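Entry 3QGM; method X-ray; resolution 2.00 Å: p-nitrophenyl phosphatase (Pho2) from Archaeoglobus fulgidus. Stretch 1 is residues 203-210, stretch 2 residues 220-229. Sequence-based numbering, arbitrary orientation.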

ATOM      1  N   ASP A 203     -37.647  -4.773  -3.637  1.00 46.26           N
ATOM      2  CA  ASP A 203     -36.914  -6.014  -3.468  1.00 46.00           C
ATOM      3  C   ASP A 203     -36.011  -6.208  -4.678  1.00 44.71           C
ATOM      4  O   ASP A 203     -36.331  -5.773  -5.791  1.00 43.70           O
ATOM      5  CB  ASP A 203     -37.909  -7.166  -3.404  1.00 48.01           C
ATOM      6  CG  ASP A 203     -37.246  -8.508  -3.061  1.00 50.31           C
ATOM      7  OD1 ASP A 203     -36.658  -9.160  -3.966  1.00 51.91           O
ATOM      8  OD2 ASP A 203     -37.329  -8.906  -1.875  1.00 54.68           O
ATOM      9  N   ALA A 204     -34.899  -6.891  -4.461  1.00 43.71           N
ATOM     10  CA  ALA A 204     -33.925  -7.128  -5.500  1.00 43.14           C
ATOM     11  C   ALA A 204     -34.562  -7.767  -6.714  1.00 43.50           C
ATOM     12  O   ALA A 204     -34.142  -7.520  -7.846  1.00 42.88           O
ATOM     13  CB  ALA A 204     -32.822  -8.025  -4.968  1.00 43.12           C
ATOM     14  N   LYS A 205     -35.574  -8.604  -6.487  1.00 43.93           N
ATOM     15  CA  LYS A 205     -36.181  -9.378  -7.566  1.00 44.40           C
ATOM     16  C   LYS A 205     -36.820  -8.457  -8.606  1.00 43.91           C
ATOM     17  O   LYS A 205     -36.992  -8.844  -9.758  1.00 44.48           O
ATOM     18  CB  LYS A 205     -37.217 -10.374  -6.998  1.00 45.54           C
ATOM     19  CG  LYS A 205     -38.533  -9.695  -6.600  1.00 47.17           C
ATOM     20  CD  LYS A 205     -39.522 -10.591  -5.862  1.00 50.68           C
ATOM     21  CE  LYS A 205     -40.784  -9.794  -5.508  1.00 50.62           C
ATOM     22  NZ  LYS A 205     -41.947 -10.700  -5.301  1.00 54.23           N
ATOM     23  N   ASP A 206     -37.166  -7.240  -8.190  1.00 42.93           N
ATOM     24  CA  ASP A 206     -37.758  -6.243  -9.066  1.00 42.18           C
ATOM     25  C   ASP A 206     -36.761  -5.172  -9.484  1.00 40.69           C
ATOM     26  O   ASP A 206     -37.163  -4.106  -9.952  1.00 40.36           O
ATOM     27  CB  ASP A 206     -38.925  -5.556  -8.360  1.00 42.66           C
ATOM     28  CG  ASP A 206     -40.120  -6.430  -8.241  1.00 44.53           C
ATOM     29  OD1 ASP A 206     -40.585  -6.943  -9.284  1.00 45.02           O
ATOM     30  OD2 ASP A 206     -40.594  -6.599  -7.101  1.00 47.66           O
ATOM     31  N   VAL A 207     -35.470  -5.440  -9.330  1.00 39.45           N
ATOM     32  CA  VAL A 207     -34.464  -4.457  -9.696  1.00 37.39           C
ATOM     33  C   VAL A 207     -33.384  -5.073 -10.611  1.00 36.03           C
ATOM     34  O   VAL A 207     -33.056  -6.269 -10.510  1.00 34.68           O
ATOM     35  CB  VAL A 207     -33.854  -3.825  -8.422  1.00 37.24           C
ATOM     36  CG1 VAL A 207     -32.733  -2.848  -8.783  1.00 38.47           C
ATOM     37  CG2 VAL A 207     -34.914  -3.104  -7.590  1.00 36.28           C
ATOM     38  N   ALA A 208     -32.887  -4.270 -11.555  1.00 34.30           N
ATOM     39  CA  ALA A 208     -31.695  -4.649 -12.326  1.00 33.58           C
ATOM     40  C   ALA A 208     -30.569  -3.652 -12.060  1.00 31.92           C
ATOM     41  O   ALA A 208     -30.809  -2.474 -11.884  1.00 32.32           O
ATOM     42  CB  ALA A 208     -31.993  -4.766 -13.837  1.00 33.81           C
ATOM     43  N   VAL A 209     -29.341  -4.150 -12.012  1.00 31.63           N
ATOM     44  CA  VAL A 209     -28.156  -3.348 -11.706  1.00 29.70           C
ATOM     45  C   VAL A 209     -27.388  -3.196 -13.018  1.00 29.38           C
ATOM     46  O   VAL A 209     -27.050  -4.192 -13.660  1.00 29.86           O
ATOM     47  CB  VAL A 209     -27.350  -4.052 -10.612  1.00 30.70           C
ATOM     48  CG1 VAL A 209     -25.920  -3.368 -10.363  1.00 28.59           C
ATOM     49  CG2 VAL A 209     -28.185  -4.104  -9.345  1.00 29.63           C
ATOM     50  N   VAL A 210     -27.178  -1.959 -13.450  1.00 28.21           N
ATOM     51  CA  VAL A 210     -26.608  -1.696 -14.766  1.00 27.32           C
ATOM     52  C   VAL A 210     -25.293  -1.011 -14.542  1.00 27.24           C
ATOM     53  O   VAL A 210     -25.209  -0.106 -13.678  1.00 26.25           O
ATOM     54  CB  VAL A 210     -27.465  -0.705 -15.579  1.00 27.79           C
ATOM     55  CG1 VAL A 210     -26.820  -0.457 -16.966  1.00 26.09           C
ATOM     56  CG2 VAL A 210     -28.916  -1.208 -15.748  1.00 28.63           C
TER
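Stretch 2, residues 220-229: AGKAIGAETV

Stretch 1 opens with a loop residue, Asp-203, and a short 3-10 segment at Ala-204 and Lys-205. It then extends into a strand from Val-207 to Val-210. The turn is held by two backbone hydrogen bonds, Asp-206 N to Asp-203 O at 2.9 Å and Val-207 N to Ala-204 O at 2.9 Å. The side chain of Asp-203 adds a third, with its OD1 accepting from Lys-205 N at 2.8 Å.

Stretch 2 begins inside a helix that started earlier in the chain. Gly-225 is the first residue to leave helical geometry. Its phi is 71°, a value that favours glycine, and it forms part of a Schellman motif. Two bonds reach back into the last turn: Ala-226 N to Gly-221 O at 2.9 Å and Gly-225 N to Lys-222 O at 3.1 Å. The chain then straightens, and its strand runs on through Val-229.

The two strands run parallel, side by side in one sheet. Their N-to-C directions differ by 33°, the signed crossing angle is -33°, and the axes approach to 4.6 Å. Val-209 pairs with Thr-228, with 4.9 Å between Val-209 CA and Thr-228 CA. Val-210 pairs with Val-229, where CA to CA is 4.7 Å.

Val-209 makes both direct hydrogen bonds between the stretches. Val-209 N donates to Glu-227 O at 2.9 Å, and Val-209 O accepts from Val-229 N at 2.9 Å. Their angles at hydrogen, 160° and 164°, are close to straight. One residue thus bonds to the residues before and after its partner, as is usual in parallel pairing. CA-H...O contacts supplement these bonds, with Ala-208 CA 3.2 Å from Glu-227 O and Val-210 CA 3.3 Å from Val-229 O.

Before this pairing the two stretches are joined through water. Val-207 O and Glu-227 N lie 3.6 Å apart. Water 1 donates to Val-207 O at 2.7 Å and accepts from Glu-227 N at 3.0 Å, so it bridges the gap.

Side chains alternate across the sheet. Val-209 and Thr-228 point to one face, and Gly-221, Ile-224 and Ala-226 lie against Val-209 there. Val-209 CG2 is 3.9 Å from Ala-226 CB, 4.0 Å from Gly-221 CA and 4.4 Å from Ile-224 CD1. The lack of a side chain at Gly-221 matters here: an ideal CB would sit 2.2 Å from Thr-228 CG2, a clash, and 3.4 Å from Val-209 CB, a tight fit.

Ala-208, Val-210, Glu-227 and Val-229 point to the other face. Val-229 CB packs 4.0 Å from Val-210 CG2, and Val-229 CG2 lies 4.4 Å from Ala-208 CB. The carboxylate of Glu-227 is hydrogen-bonded elsewhere in the structure.

Ala-204 points toward stretch 2 and meets the chain as it leaves the helix. Its CB is 3.0 Å from Ile-224 O, a close approach, and 4.2 Å from Ala-226 CB. Together the stretches bury 472 Å², summed over both sides.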

ATOM      1  N   ALA A 220     -21.767  -6.583  -7.849  1.00 32.93           N
ATOM      2  CA  ALA A 220     -22.650  -5.902  -6.929  1.00 33.84           C
ATOM      3  C   ALA A 220     -24.082  -6.495  -7.041  1.00 34.61           C
ATOM      4  O   ALA A 220     -24.723  -6.787  -6.028  1.00 35.52           O
ATOM      5  CB  ALA A 220     -22.631  -4.385  -7.193  1.00 32.53           C
ATOM      6  N   GLY A 221     -24.549  -6.697  -8.266  1.00 35.54           N
ATOM      7  CA  GLY A 221     -25.860  -7.263  -8.520  1.00 36.19           C
ATOM      8  C   GLY A 221     -26.043  -8.711  -8.040  1.00 37.53           C
ATOM      9  O   GLY A 221     -27.079  -9.058  -7.463  1.00 38.28           O
ATOM     10  N   LYS A 222     -25.049  -9.552  -8.260  1.00 37.44           N
ATOM     11  CA  LYS A 222     -25.135 -10.936  -7.789  1.00 39.37           C
ATOM     12  C   LYS A 222     -25.276 -10.997  -6.267  1.00 39.33           C
ATOM     13  O   LYS A 222     -26.041 -11.808  -5.736  1.00 39.56           O
ATOM     14  CB  LYS A 222     -23.910 -11.721  -8.216  1.00 39.57           C
ATOM     15  CG  LYS A 222     -23.698 -11.754  -9.706  1.00 41.16           C
ATOM     16  CD  LYS A 222     -24.106 -13.041 -10.291  1.00 44.05           C
ATOM     17  CE  LYS A 222     -23.888 -13.072 -11.798  1.00 45.97           C
ATOM     18  NZ  LYS A 222     -24.895 -14.023 -12.394  1.00 45.31           N
ATOM     19  N   ALA A 223     -24.575 -10.107  -5.581  1.00 38.82           N
ATOM     20  CA  ALA A 223     -24.527 -10.155  -4.139  1.00 39.30           C
ATOM     21  C   ALA A 223     -25.871  -9.813  -3.491  1.00 39.46           C
ATOM     22  O   ALA A 223     -26.186 -10.370  -2.432  1.00 40.67           O
ATOM     23  CB  ALA A 223     -23.416  -9.245  -3.617  1.00 38.73           C
ATOM     24  N   ILE A 224     -26.676  -8.946  -4.114  1.00 38.50           N
ATOM     25  CA  ILE A 224     -28.014  -8.645  -3.569  1.00 38.30           C
ATOM     26  C   ILE A 224     -29.119  -9.471  -4.268  1.00 38.57           C
ATOM     27  O   ILE A 224     -30.298  -9.340  -3.946  1.00 38.38           O
ATOM     28  CB  ILE A 224     -28.364  -7.099  -3.528  1.00 38.01           C
ATOM     29  CG1 ILE A 224     -27.983  -6.350  -4.792  1.00 38.27           C
ATOM     30  CG2 ILE A 224     -27.600  -6.385  -2.417  1.00 36.81           C
ATOM     31  CD1 ILE A 224     -28.528  -6.852  -5.978  1.00 40.50           C
ATOM     32  N   GLY A 225     -28.724 -10.365  -5.167  1.00 37.26           N
ATOM     33  CA  GLY A 225     -29.684 -11.207  -5.861  1.00 38.28           C
ATOM     34  C   GLY A 225     -30.527 -10.445  -6.870  1.00 38.05           C
ATOM     35  O   GLY A 225     -31.663 -10.802  -7.101  1.00 38.65           O
ATOM     36  N   ALA A 226     -29.957  -9.390  -7.467  1.00 36.63           N
ATOM     37  CA  ALA A 226     -30.620  -8.651  -8.541  1.00 35.82           C
ATOM     38  C   ALA A 226     -30.008  -9.012  -9.883  1.00 35.84           C
ATOM     39  O   ALA A 226     -28.782  -9.179  -9.995  1.00 35.66           O
ATOM     40  CB  ALA A 226     -30.469  -7.149  -8.304  1.00 34.03           C
ATOM     41  N   GLU A 227     -30.846  -9.030 -10.916  1.00 36.42           N
ATOM     42  CA  GLU A 227     -30.389  -9.294 -12.281  1.00 37.18           C
ATOM     43  C   GLU A 227     -29.441  -8.195 -12.692  1.00 34.99           C
ATOM     44  O   GLU A 227     -29.586  -7.062 -12.256  1.00 33.92           O
ATOM     45  CB  GLU A 227     -31.560  -9.326 -13.278  1.00 37.77           C
ATOM     46  CG  GLU A 227     -32.508 -10.491 -13.096  1.00 44.35           C
ATOM     47  CD  GLU A 227     -33.448 -10.632 -14.288  1.00 48.26           C
ATOM     48  OE1 GLU A 227     -34.536 -10.046 -14.238  1.00 52.09           O
ATOM     49  OE2 GLU A 227     -33.067 -11.277 -15.287  1.00 53.82           O
ATOM     50  N   THR A 228     -28.495  -8.545 -13.546  1.00 33.98           N
ATOM     51  CA  THR A 228     -27.397  -7.678 -13.887  1.00 33.48           C
ATOM     52  C   THR A 228     -27.371  -7.459 -15.396  1.00 33.09           C
ATOM     53  O   THR A 228     -27.640  -8.387 -16.210  1.00 31.78           O
ATOM     54  CB  THR A 228     -26.040  -8.309 -13.460  1.00 33.42           C
ATOM     55  OG1 THR A 228     -25.953  -9.626 -14.025  1.00 33.51           O
ATOM     56  CG2 THR A 228     -25.913  -8.379 -11.916  1.00 34.83           C
ATOM     57  N   VAL A 229     -27.050  -6.216 -15.749  1.00 33.04           N
ATOM     58  CA  VAL A 229     -26.944  -5.762 -17.141  1.00 33.47           C
ATOM     59  C   VAL A 229     -25.595  -5.079 -17.333  1.00 32.71           C
ATOM     60  O   VAL A 229     -25.266  -4.116 -16.640  1.00 31.47           O
ATOM     61  CB  VAL A 229     -28.016  -4.710 -17.524  1.00 33.49           C
ATOM     62  CG1 VAL A 229     -27.745  -4.222 -18.924  1.00 33.73           C
ATOM     63  CG2 VAL A 229     -29.484  -5.277 -17.411  1.00 36.05           C
TER
HETATM   64  O   HOH W   1     -33.841  -8.889 -10.473  1.00 42.60           O